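Uncharacterized protein PH0321 (Pyrococcus horikoshii, PDB 3BS4) is of unknown function, but carries a KaiC-like domain, probably of RecA-type alpha/beta fold, and was crystallised with an unidentified peptide bound to it. Local coordinates at residues S43-K47 with S48-V52; G72-V75 with I76-L79; L133-F136 with E137-L141. All coordinates share one frame; numbering follows the deposited sequence.

Contact 1: S43-K47 with S48-V52; sequences SRKLK and SDNLV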
loop_
_atom_site.group_PDB
_atom_site.type_symbol
_atom_site.label_atom_id
_atom_site.label_comp_id
_atom_site.label_asym_id
_atom_site.label_seq_id
_atom_site.Cartn_x
_atom_site.Cartn_y
_atom_site.Cartn_z
ATOM N N SER A 43 -3.760 -3.917 8.926
ATOM C CA SER A 43 -4.601 -4.063 10.110
ATOM C C SER A 43 -3.774 -3.873 11.391
ATOM O O SER A 43 -4.255 -3.274 12.364
ATOM C CB SER A 43 -5.318 -5.416 10.111
ATOM O OG SER A 43 -4.435 -6.477 10.422
ATOM N N ARG A 44 -2.532 -4.347 11.392
ATOM C CA ARG A 44 -1.679 -4.230 12.578
ATOM C C ARG A 44 -1.236 -2.793 12.819
ATOM O O ARG A 44 -1.151 -2.365 13.966
ATOM C CB ARG A 44 -0.461 -5.149 12.477
ATOM C CG ARG A 44 -0.806 -6.628 12.555
ATOM C CD ARG A 44 -0.646 -7.143 13.974
ATOM N NE ARG A 44 0.730 -6.948 14.441
ATOM C CZ ARG A 44 1.277 -7.579 15.477
ATOM N NH1 ARG A 44 0.577 -8.471 16.167
ATOM N NH2 ARG A 44 2.536 -7.326 15.816
ATOM N N LYS A 45 -0.971 -2.047 11.745
ATOM C CA LYS A 45 -0.560 -0.648 11.901
ATOM C C LYS A 45 -1.724 0.189 12.434
ATOM O O LYS A 45 -1.520 1.086 13.267
ATOM C CB LYS A 45 -0.017 -0.065 10.585
ATOM C CG LYS A 45 1.218 -0.784 10.056
ATOM C CD LYS A 45 2.337 -0.780 11.082
ATOM C CE LYS A 45 3.675 -1.205 10.497
ATOM N NZ LYS A 45 4.711 -1.328 11.572
ATOM N N LEU A 46 -2.934 -0.122 11.968
ATOM C CA LEU A 46 -4.138 0.556 12.451
ATOM C C LEU A 46 -4.397 0.221 13.915
ATOM O O LEU A 46 -4.667 1.123 14.723
ATOM C CB LEU A 46 -5.350 0.175 11.619
ATOM C CG LEU A 46 -5.526 0.892 10.281
ATOM C CD1 LEU A 46 -6.615 0.213 9.457
ATOM C CD2 LEU A 46 -5.836 2.372 10.526
ATOM N N LYS A 47 -4.296 -1.063 14.255
ATOM C CA LYS A 47 -4.625 -1.515 15.622
ATOM C C LYS A 47 -3.615 -1.019 16.643
ATOM O O LYS A 47 -3.915 -0.979 17.842
ATOM C CB LYS A 47 -4.727 -3.044 15.696
ATOM C CG LYS A 47 -5.994 -3.585 15.135
ATOM C CD LYS A 47 -5.899 -5.101 15.052
ATOM C CE LYS A 47 -7.173 -5.709 14.560
ATOM N NZ LYS A 47 -7.003 -7.181 14.382
ATOM N N SER A 48 -2.429 -0.638 16.174
ATOM C CA SER A 48 -1.379 -0.098 17.031
ATOM C C SER A 48 -1.426 1.435 17.117
ATOM O O SER A 48 -0.455 2.079 17.535
ATOM C CB SER A 48 -0.009 -0.578 16.550
ATOM O OG SER A 48 0.078 -1.984 16.647
ATOM N N ASP A 49 -2.555 2.010 16.709
ATOM C CA ASP A 49 -2.839 3.451 16.818
ATOM C C ASP A 49 -1.904 4.354 16.007
ATOM O O ASP A 49 -1.525 5.428 16.455
ATOM C CB ASP A 49 -2.876 3.896 18.297
ATOM C CG ASP A 49 -3.602 5.219 18.499
ATOM O OD1 ASP A 49 -4.709 5.394 17.945
ATOM O OD2 ASP A 49 -3.074 6.082 19.236
ATOM N N ASN A 50 -1.519 3.909 14.814
ATOM C CA ASN A 50 -0.749 4.758 13.911
ATOM C C ASN A 50 -1.682 5.469 12.954
ATOM O O ASN A 50 -2.872 5.179 12.932
ATOM C CB ASN A 50 0.265 3.899 13.145
ATOM C CG ASN A 50 1.343 3.377 14.052
ATOM O OD1 ASN A 50 2.151 4.145 14.560
ATOM N ND2 ASN A 50 1.347 2.064 14.288
ATOM N N LEU A 51 -1.145 6.408 12.180
ATOM C CA LEU A 51 -1.937 7.070 11.151
ATOM C C LEU A 51 -1.752 6.329 9.835
ATOM O O LEU A 51 -0.642 5.924 9.522
ATOM C CB LEU A 51 -1.500 8.514 10.993
ATOM C CG LEU A 51 -1.608 9.373 12.266
ATOM C CD1 LEU A 51 -1.134 10.768 11.940
ATOM C CD2 LEU A 51 -3.017 9.374 12.851
ATOM N N VAL A 52 -2.838 6.144 9.095
ATOM C CA VAL A 52 -2.763 5.378 7.853
ATOM C C VAL A 52 -3.523 6.125 6.784
ATOM O O VAL A 52 -4.649 6.560 7.017
ATOM C CB VAL A 52 -3.345 3.970 8.058
ATOM C CG1 VAL A 52 -3.450 3.214 6.723
ATOM C CG2 VAL A 52 -2.487 3.180 9.068
HETATM O O HOH W 1 -4.929 3.771 14.242
#
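Asn50 folds back over the last turn of the helix ending at Lys47 and meets Lys45 twice. The backbone places its CB 3.3 Å from Lys45 O, and CG, anti to the carbonyl carbon (chi1 -69°), carries ND2 round to the same oxygen. Asn50 ND2 donates to Lys45 O over 3.2 Å, in the carbonyl plane on a lone pair, while Asn50 N reaches Lys45 O more nearly head-on, also at 3.2 Å. The other end of the amide, OD1, accepts from Glu140 N. The backbone bond from Asn50, with that from Asp49 N to Leu46 O (3.0 Å), makes a Schellman motif; Asp49 is its C-prime residue with phi 63°, a value asparagine and aspartate tolerate better than most. With an alanine in place of Asn50 the amide is gone, and Glu140 N would probably lose its acceptor and Lys45 O one of its two donors. Beyond the turn, Val52 CG2 packs on Leu46 CD2 at 3.7 Å, two branched apolar chains crossing at about a right angle. Helix 34-47 passes through the three-residue turn 48-50 into strand 51-56, with Leu46 also against Tyr78 of helix 75-80 and Val52 against Phe144 of strand 141-146.

Contact 2: G72-V75 with I76-L79; sequences GVDV and IKYL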
loop_
_atom_site.group_PDB
_atom_site.type_symbol
_atom_site.label_atom_id
_atom_site.label_comp_id
_atom_site.label_asym_id
_atom_site.label_seq_id
_atom_site.Cartn_x
_atom_site.Cartn_y
_atom_site.Cartn_z
ATOM N N GLY A 72 -10.654 -7.673 11.918
ATOM C CA GLY A 72 -11.029 -7.032 13.186
ATOM C C GLY A 72 -10.906 -5.513 13.180
ATOM O O GLY A 72 -10.766 -4.880 14.241
ATOM N N VAL A 73 -10.968 -4.930 11.981
ATOM C CA VAL A 73 -10.876 -3.484 11.792
ATOM C C VAL A 73 -12.216 -2.969 11.300
ATOM O O VAL A 73 -12.688 -3.360 10.233
ATOM C CB VAL A 73 -9.771 -3.105 10.768
ATOM C CG1 VAL A 73 -9.829 -1.606 10.425
ATOM C CG2 VAL A 73 -8.401 -3.482 11.309
ATOM N N ASP A 74 -12.823 -2.098 12.095
ATOM C CA ASP A 74 -14.044 -1.426 11.703
ATOM C C ASP A 74 -13.655 -0.092 11.071
ATOM O O ASP A 74 -13.346 0.874 11.769
ATOM C CB ASP A 74 -14.942 -1.224 12.932
ATOM C CG ASP A 74 -16.295 -0.633 12.586
ATOM O OD1 ASP A 74 -16.453 -0.033 11.498
ATOM O OD2 ASP A 74 -17.216 -0.753 13.424
ATOM N N VAL A 75 -13.658 -0.057 9.740
ATOM C CA VAL A 75 -13.159 1.096 8.998
ATOM C C VAL A 75 -13.826 2.416 9.421
ATOM O O VAL A 75 -13.133 3.413 9.614
ATOM C CB VAL A 75 -13.258 0.868 7.476
ATOM C CG1 VAL A 75 -13.006 2.154 6.693
ATOM C CG2 VAL A 75 -12.256 -0.207 7.043
ATOM N N ILE A 76 -15.151 2.422 9.568
ATOM C CA ILE A 76 -15.871 3.655 9.949
ATOM C C ILE A 76 -15.344 4.287 11.237
ATOM O O ILE A 76 -15.223 5.514 11.323
ATOM C CB ILE A 76 -17.391 3.433 10.130
ATOM C CG1 ILE A 76 -17.895 2.281 9.241
ATOM C CG2 ILE A 76 -18.152 4.755 9.938
ATOM C CD1 ILE A 76 -18.668 2.666 8.000
ATOM N N LYS A 77 -15.036 3.457 12.230
ATOM C CA LYS A 77 -14.514 3.940 13.513
ATOM C C LYS A 77 -13.152 4.612 13.354
ATOM O O LYS A 77 -12.890 5.642 13.951
ATOM C CB LYS A 77 -14.397 2.797 14.525
ATOM C CG LYS A 77 -15.678 2.010 14.696
ATOM C CD LYS A 77 -15.760 1.323 16.049
ATOM C CE LYS A 77 -17.113 0.631 16.224
ATOM N NZ LYS A 77 -18.250 1.485 15.765
ATOM N N TYR A 78 -12.274 4.005 12.555
ATOM C CA TYR A 78 -10.958 4.591 12.333
ATOM C C TYR A 78 -11.062 5.851 11.494
ATOM O O TYR A 78 -10.282 6.782 11.674
ATOM C CB TYR A 78 -10.015 3.582 11.668
ATOM C CG TYR A 78 -9.522 2.516 12.624
ATOM C CD1 TYR A 78 -8.406 2.729 13.417
ATOM C CD2 TYR A 78 -10.187 1.296 12.737
ATOM C CE1 TYR A 78 -7.956 1.751 14.308
ATOM C CE2 TYR A 78 -9.746 0.320 13.614
ATOM C CZ TYR A 78 -8.635 0.555 14.395
ATOM O OH TYR A 78 -8.188 -0.419 15.267
ATOM N N LEU A 79 -12.017 5.885 10.572
ATOM C CA LEU A 79 -12.261 7.095 9.795
ATOM C C LEU A 79 -12.760 8.230 10.689
ATOM O O LEU A 79 -12.229 9.343 10.660
ATOM C CB LEU A 79 -13.266 6.831 8.669
ATOM C CG LEU A 79 -12.814 5.971 7.484
ATOM C CD1 LEU A 79 -14.025 5.705 6.609
ATOM C CD2 LEU A 79 -11.734 6.664 6.646
HETATM O O HOH W 2 -9.512 -2.670 15.419
#
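Asp74 holds the N-cap position of helix 75-80, and its carbonyl oxygen receives two weak bonds, from Lys77 N (3.1 Å) and Tyr78 N (3.4 Å), before Leu79 N closes a regular helical turn on Val75 O at 2.9 Å. The Asp74 carboxylate leans over the first turn: with CG anti to the backbone N (chi1 -175°), OD2 comes to 3.4 Å from Lys77 NZ in a salt bridge, and OD1 lies near Ile76 CG1. Lys77 reaches this pairing by running its CG, CD and CE past the carboxylate and bending at the last torsion, with CE only 3.1 Å from Asp74 OD2. An acid suits this end of a helix, since its negative charge is likely to sit well with the helix dipole. The preceding Gly72 has positive phi and is the C-prime residue of the Schellman motif that ends helix 61-70, so the chain turns from one helix into the next within a few residues. Val73 CG1 meets Tyr78 CD2 and CE2 at 3.7 Å, the side chains crossing at about a right angle, while Asp74 O sits at the ring edge. A hydroxyl suits this place because a water in the ring plane links Tyr78 OH (2.6 Å) to Gly72 O. On the buried side, Val75 and Leu79 lie side by side, CG1 against CD1, and both reach Leu84 of strand 84-87.

Contact 3: L133-F136 with E137-L141; sequences LNLF and EGREL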
loop_
_atom_site.group_PDB
_atom_site.type_symbol
_atom_site.label_atom_id
_atom_site.label_comp_id
_atom_site.label_asym_id
_atom_site.label_seq_id
_atom_site.Cartn_x
_atom_site.Cartn_y
_atom_site.Cartn_z
ATOM N N LEU A 133 -4.845 18.617 14.654
ATOM C CA LEU A 133 -5.237 17.853 15.833
ATOM C C LEU A 133 -4.052 17.321 16.637
ATOM O O LEU A 133 -4.241 16.678 17.683
ATOM C CB LEU A 133 -6.199 16.728 15.432
ATOM C CG LEU A 133 -7.461 17.129 14.655
ATOM C CD1 LEU A 133 -8.350 15.891 14.359
ATOM C CD2 LEU A 133 -8.313 18.198 15.406
ATOM N N ASN A 134 -2.843 17.590 16.138
ATOM C CA ASN A 134 -1.579 17.110 16.741
ATOM C C ASN A 134 -1.490 15.586 16.793
ATOM O O ASN A 134 -0.969 14.995 17.753
ATOM C CB ASN A 134 -1.325 17.723 18.140
ATOM C CG ASN A 134 0.107 17.526 18.601
ATOM O OD1 ASN A 134 1.054 17.805 17.859
ATOM N ND2 ASN A 134 0.275 17.021 19.815
ATOM N N LEU A 135 -1.996 14.943 15.743
ATOM C CA LEU A 135 -2.075 13.496 15.750
ATOM C C LEU A 135 -0.793 12.826 15.279
ATOM O O LEU A 135 -0.657 11.624 15.465
ATOM C CB LEU A 135 -3.285 12.984 14.958
ATOM C CG LEU A 135 -4.639 13.236 15.630
ATOM C CD1 LEU A 135 -5.778 12.893 14.691
ATOM C CD2 LEU A 135 -4.760 12.448 16.947
ATOM N N PHE A 136 0.141 13.568 14.684
ATOM C CA PHE A 136 1.420 12.947 14.316
ATOM C C PHE A 136 2.248 12.592 15.547
ATOM O O PHE A 136 3.018 11.632 15.536
ATOM C CB PHE A 136 2.259 13.833 13.402
ATOM C CG PHE A 136 1.712 13.991 12.008
ATOM C CD1 PHE A 136 1.893 12.986 11.044
ATOM C CD2 PHE A 136 1.080 15.161 11.633
ATOM C CE1 PHE A 136 1.422 13.165 9.741
ATOM C CE2 PHE A 136 0.614 15.344 10.338
ATOM C CZ PHE A 136 0.784 14.340 9.395
ATOM N N GLU A 137 2.074 13.370 16.615
ATOM C CA GLU A 137 2.853 13.185 17.834
ATOM C C GLU A 137 2.734 11.773 18.395
ATOM O O GLU A 137 1.643 11.320 18.703
ATOM C CB GLU A 137 2.420 14.217 18.874
ATOM C CG GLU A 137 2.805 13.871 20.312
ATOM C CD GLU A 137 4.302 13.907 20.546
ATOM O OE1 GLU A 137 4.964 14.851 20.051
ATOM O OE2 GLU A 137 4.814 12.987 21.235
ATOM N N GLY A 138 3.874 11.086 18.502
ATOM C CA GLY A 138 3.935 9.737 19.069
ATOM C C GLY A 138 3.416 8.645 18.146
ATOM O O GLY A 138 3.278 7.493 18.559
ATOM N N ARG A 139 3.132 9.015 16.896
ATOM C CA ARG A 139 2.613 8.076 15.900
ATOM C C ARG A 139 3.519 8.006 14.694
ATOM O O ARG A 139 4.324 8.908 14.444
ATOM C CB ARG A 139 1.208 8.475 15.443
ATOM C CG ARG A 139 0.178 8.227 16.494
ATOM C CD ARG A 139 -1.227 8.500 16.009
ATOM N NE ARG A 139 -2.155 8.286 17.112
ATOM C CZ ARG A 139 -2.474 9.220 18.002
ATOM N NH1 ARG A 139 -1.984 10.450 17.882
ATOM N NH2 ARG A 139 -3.302 8.924 19.008
ATOM N N GLU A 140 3.415 6.889 13.978
ATOM C CA GLU A 140 3.990 6.779 12.648
ATOM C C GLU A 140 2.883 6.924 11.605
ATOM O O GLU A 140 1.728 6.586 11.866
ATOM C CB GLU A 140 4.720 5.444 12.480
ATOM C CG GLU A 140 6.043 5.369 13.230
ATOM C CD GLU A 140 7.076 6.371 12.746
ATOM O OE1 GLU A 140 7.048 6.779 11.558
ATOM O OE2 GLU A 140 7.943 6.759 13.566
ATOM N N LEU A 141 3.255 7.450 10.433
ATOM C CA LEU A 141 2.347 7.554 9.292
ATOM C C LEU A 141 2.715 6.501 8.259
ATOM O O LEU A 141 3.883 6.368 7.871
ATOM C CB LEU A 141 2.410 8.944 8.647
ATOM C CG LEU A 141 1.601 9.176 7.365
ATOM C CD1 LEU A 141 0.092 8.995 7.580
ATOM C CD2 LEU A 141 1.916 10.558 6.774
HETATM O O HOH W 3 -0.456 12.694 19.222
#
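Leu135 O takes the guanidinium of Arg139 at its edge: NH1 donates over 3.0 Å at an N-H...O angle of 159°, the oxygen lying close to the guanidinium plane while the donor is tilted from the carbonyl plane. Arg139 gets there with its chain extended from CG to NE, a length that lets the guanidinium reach back to the carbonyl, and CD also passes 3.2 Å from the same oxygen. The leucine side chain runs alongside, pointing the same way, and Leu135 CD2 packs 3.5 Å from Arg139 NH1. The backbone here forms a type II beta turn from Phe136 to Arg139, closed by Arg139 N to Phe136 O at 3.0 Å. Gly138 occupies its third position, where phi is positive and a residue without a side chain fits readily. A water donates to Asn134 O and to Glu137 O, tying the turn to the end of the preceding helix, and the Asn134 amide lies beside Glu137 CB, with ND2 at 3.7 Å. On the inner side Leu141 CD2 meets the edge of the Phe136 ring at CE1 (4.0 Å), and Leu141 also packs on an aromatic side chain of the bound peptide. The second terminal nitrogen, Arg139 NH2, forms a salt bridge with Asp49 OD2, which probably offsets the nearby like charge of Arg83. One guanidinium therefore links a neutral backbone acceptor and a carboxylate, which is likely to restrict its rotation.

Along the chain the three contacts follow in order, and all involve elements around the parallel part of the sheet. Contact 1 turns helix 34-47 into strand 51-56, contact 2 starts helix 75-80 ahead of strand 84-87, and contact 3 leads from helix 115-132 into strand 141-146. In the sheet, strand 51-56 lies between the other two strands, and contact 1 likewise touches both neighbours. Its centre is about 10 Å from that of contact 2 and about 12 Å from that of contact 3; Leu46 touches Tyr78 in the first pair, and the Asp49-Arg139 salt bridge joins the second. Contacts 2 and 3 do not touch, their nearest atoms being about 8 Å apart. Contact 1 thus bridges two separate connections of the alpha/beta domain.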